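Local coordinates for tudor and KH domain-containing protein homolog (Bombyx mori, PDB 5VQH) that binds symmetrically dimethylated arginines of the Piwi proteins Siwi and Ago3 through its extended Tudor domain and takes part in primary piRNA biogenesis and transposon silencing, at residues 177-182 with 227-232. Numbering follows the deposited sequence.
Sequences EELTQV and AVLVAE
Gln181 N donates to Glu178 O over 3.0 Å, and with the longer bond from Val182 N to Glu177 O (3.3 Å) it closes a Schellman motif around Leu179, which meets Val228 and Leu229 across the contact. Gln181 itself turns the chain with a positive phi of 46°. The ending helix, 170-179, belongs to the staphylococcal nuclease-like half of the extended Tudor domain, and the contact joins it to the C-terminal helix 225-231, away from the dimethylarginine pocket. Leu179 and Val228 reach for one another tip to tip. Leu179 CD1 lies 3.6 Å from Val228 CG1 and 3.8 Å from Val228 CB, while the second branch, CD2, approaches the same Val228 CG1 at 4.0 Å. Val228 presents that methyl because CG1 is anti to the backbone N (chi1 173°). No hydrogen bond crosses between the segments, but Arg175 links them: its NE forms a salt bridge with Glu232 OE1 and its NH1 another with Glu178 OE1, which probably eases the proximity of the two carboxylates. Buried Leu229 also packs on Phe176 of helix 170-179, and its CD2 touches Leu179 CD1 at 4.1 Å.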
ATOM      1  N   GLU A 177      -5.692  -9.778   8.304  1.00 37.76           N
ATOM      2  CA  GLU A 177      -6.499  -9.189   7.253  1.00 38.88           C
ATOM      3  C   GLU A 177      -7.967  -9.122   7.656  1.00 37.65           C
ATOM      4  O   GLU A 177      -8.703  -8.273   7.177  1.00 40.41           O
ATOM      5  CB  GLU A 177      -6.344  -9.939   5.940  1.00 41.63           C
ATOM      6  CG  GLU A 177      -4.928  -9.925   5.379  1.00 46.95           C
ATOM      7  CD  GLU A 177      -4.838 -10.497   3.966  1.00 48.82           C
ATOM      8  OE1 GLU A 177      -5.861 -10.539   3.261  1.00 50.50           O
ATOM      9  OE2 GLU A 177      -3.742 -10.897   3.535  1.00 57.21           O
ATOM     10  N   GLU A 178      -8.415 -10.032   8.505  1.00 39.13           N
ATOM     11  CA  GLU A 178      -9.828 -10.037   8.902  1.00 41.10           C
ATOM     12  C   GLU A 178     -10.019  -8.929   9.917  1.00 38.22           C
ATOM     13  O   GLU A 178     -10.950  -8.136   9.792  1.00 36.75           O
ATOM     14  CB  GLU A 178     -10.274 -11.377   9.494  1.00 42.35           C
ATOM     15  CG  GLU A 178     -10.512 -12.482   8.463  1.00 48.17           C
ATOM     16  CD  GLU A 178     -10.324 -13.924   9.021  1.00 52.11           C
ATOM     17  OE1 GLU A 178     -10.527 -14.161  10.240  1.00 50.76           O
ATOM     18  OE2 GLU A 178      -9.975 -14.843   8.234  1.00 50.49           O
ATOM     19  N   LEU A 179      -9.127  -8.867  10.903  1.00 34.86           N
ATOM     20  CA  LEU A 179      -9.269  -7.899  11.974  1.00 35.11           C
ATOM     21  C   LEU A 179      -9.214  -6.464  11.454  1.00 36.12           C
ATOM     22  O   LEU A 179      -9.975  -5.618  11.923  1.00 35.10           O
ATOM     23  CB  LEU A 179      -8.182  -8.085  13.028  1.00 38.24           C
ATOM     24  CG  LEU A 179      -8.209  -9.395  13.802  1.00 38.82           C
ATOM     25  CD1 LEU A 179      -6.944  -9.550  14.620  1.00 37.15           C
ATOM     26  CD2 LEU A 179      -9.442  -9.421  14.679  1.00 39.98           C
ATOM     27  N   THR A 180      -8.327  -6.190  10.486  1.00 35.31           N
ATOM     28  CA  THR A 180      -8.235  -4.848   9.865  1.00 32.43           C
ATOM     29  C   THR A 180      -9.270  -4.638   8.784  1.00 33.02           C
ATOM     30  O   THR A 180      -9.444  -3.499   8.323  1.00 31.46           O
ATOM     31  CB  THR A 180      -6.854  -4.583   9.213  1.00 32.50           C
ATOM     32  OG1 THR A 180      -6.634  -5.484   8.111  1.00 29.70           O
ATOM     33  CG2 THR A 180      -5.718  -4.730  10.234  1.00 32.14           C
ATOM     34  N   GLN A 181      -9.941  -5.716   8.366  1.00 31.00           N
ATOM     35  CA  GLN A 181     -10.845  -5.648   7.212  1.00 34.86           C
ATOM     36  C   GLN A 181     -10.191  -4.912   6.053  1.00 33.06           C
ATOM     37  O   GLN A 181     -10.737  -3.962   5.494  1.00 32.46           O
ATOM     38  CB  GLN A 181     -12.165  -4.975   7.579  1.00 37.83           C
ATOM     39  CG  GLN A 181     -12.801  -5.606   8.801  1.00 45.04           C
ATOM     40  CD  GLN A 181     -14.285  -5.326   8.919  1.00 51.49           C
ATOM     41  OE1 GLN A 181     -14.830  -4.445   8.260  1.00 50.79           O
ATOM     42  NE2 GLN A 181     -14.954  -6.097   9.768  1.00 62.99           N
ATOM     43  N   VAL A 182      -8.996  -5.364   5.723  1.00 33.74           N
ATOM     44  CA  VAL A 182      -8.212  -4.799   4.640  1.00 34.81           C
ATOM     45  C   VAL A 182      -9.046  -4.596   3.393  1.00 33.03           C
ATOM     46  O   VAL A 182      -9.868  -5.420   3.071  1.00 36.42           O
ATOM     47  CB  VAL A 182      -6.989  -5.676   4.315  1.00 36.06           C
ATOM     48  CG1 VAL A 182      -7.407  -7.089   3.901  1.00 33.64           C
ATOM     49  CG2 VAL A 182      -6.121  -4.999   3.250  1.00 37.24           C
ATOM     50  N   ALA A 227      -3.324  -7.114  19.941  1.00 44.82           N
ATOM     51  CA  ALA A 227      -3.518  -7.836  21.194  1.00 44.19           C
ATOM     52  C   ALA A 227      -4.351  -9.072  20.931  1.00 42.17           C
ATOM     53  O   ALA A 227      -4.162 -10.102  21.569  1.00 44.03           O
ATOM     54  CB  ALA A 227      -4.148  -6.949  22.260  1.00 49.40           C
ATOM     55  N   VAL A 228      -5.242  -8.984  19.957  1.00 40.54           N
ATOM     56  CA  VAL A 228      -5.955 -10.156  19.500  1.00 40.29           C
ATOM     57  C   VAL A 228      -5.024 -11.206  18.919  1.00 42.08           C
ATOM     58  O   VAL A 228      -5.249 -12.380  19.113  1.00 46.23           O
ATOM     59  CB  VAL A 228      -6.971  -9.812  18.425  1.00 41.51           C
ATOM     60  CG1 VAL A 228      -7.591 -11.071  17.846  1.00 40.16           C
ATOM     61  CG2 VAL A 228      -8.054  -8.920  18.993  1.00 43.46           C
ATOM     62  N   LEU A 229      -4.008 -10.787  18.177  1.00 41.90           N
ATOM     63  CA  LEU A 229      -3.081 -11.718  17.551  1.00 40.73           C
ATOM     64  C   LEU A 229      -2.246 -12.444  18.615  1.00 44.08           C
ATOM     65  O   LEU A 229      -1.956 -13.651  18.508  1.00 42.82           O
ATOM     66  CB  LEU A 229      -2.149 -11.000  16.561  1.00 39.98           C
ATOM     67  CG  LEU A 229      -2.740 -10.455  15.236  1.00 42.61           C
ATOM     68  CD1 LEU A 229      -1.682  -9.639  14.480  1.00 44.21           C
ATOM     69  CD2 LEU A 229      -3.325 -11.511  14.309  1.00 39.45           C
ATOM     70  N   VAL A 230      -1.852 -11.712  19.639  1.00 45.54           N
ATOM     71  CA  VAL A 230      -1.063 -12.304  20.706  1.00 50.01           C
ATOM     72  C   VAL A 230      -1.917 -13.330  21.442  1.00 51.68           C
ATOM     73  O   VAL A 230      -1.447 -14.421  21.706  1.00 59.02           O
ATOM     74  CB  VAL A 230      -0.532 -11.242  21.693  1.00 51.81           C
ATOM     75  CG1 VAL A 230       0.100 -11.909  22.910  1.00 52.44           C
ATOM     76  CG2 VAL A 230       0.466 -10.300  20.999  1.00 50.39           C
ATOM     77  N   ALA A 231      -3.171 -12.996  21.746  1.00 51.22           N
ATOM     78  CA  ALA A 231      -4.047 -13.891  22.524  1.00 47.99           C
ATOM     79  C   ALA A 231      -4.377 -15.173  21.773  1.00 52.63           C
ATOM     80  O   ALA A 231      -4.444 -16.243  22.369  1.00 53.61           O
ATOM     81  CB  ALA A 231      -5.330 -13.181  22.898  1.00 47.29           C
ATOM     82  N   GLU A 232      -4.579 -15.065  20.458  1.00 52.94           N
ATOM     83  CA  GLU A 232      -4.833 -16.231  19.617  1.00 49.64           C
ATOM     84  C   GLU A 232      -3.557 -16.981  19.252  1.00 49.76           C
ATOM     85  O   GLU A 232      -3.579 -17.870  18.407  1.00 56.10           O
ATOM     86  CB  GLU A 232      -5.538 -15.812  18.336  1.00 50.28           C
ATOM     87  CG  GLU A 232      -6.922 -15.216  18.534  1.00 51.86           C
ATOM     88  CD  GLU A 232      -7.629 -14.911  17.216  1.00 55.02           C
ATOM     89  OE1 GLU A 232      -6.983 -15.047  16.150  1.00 54.74           O
ATOM     90  OE2 GLU A 232      -8.832 -14.534  17.227  1.00 57.33           O
TER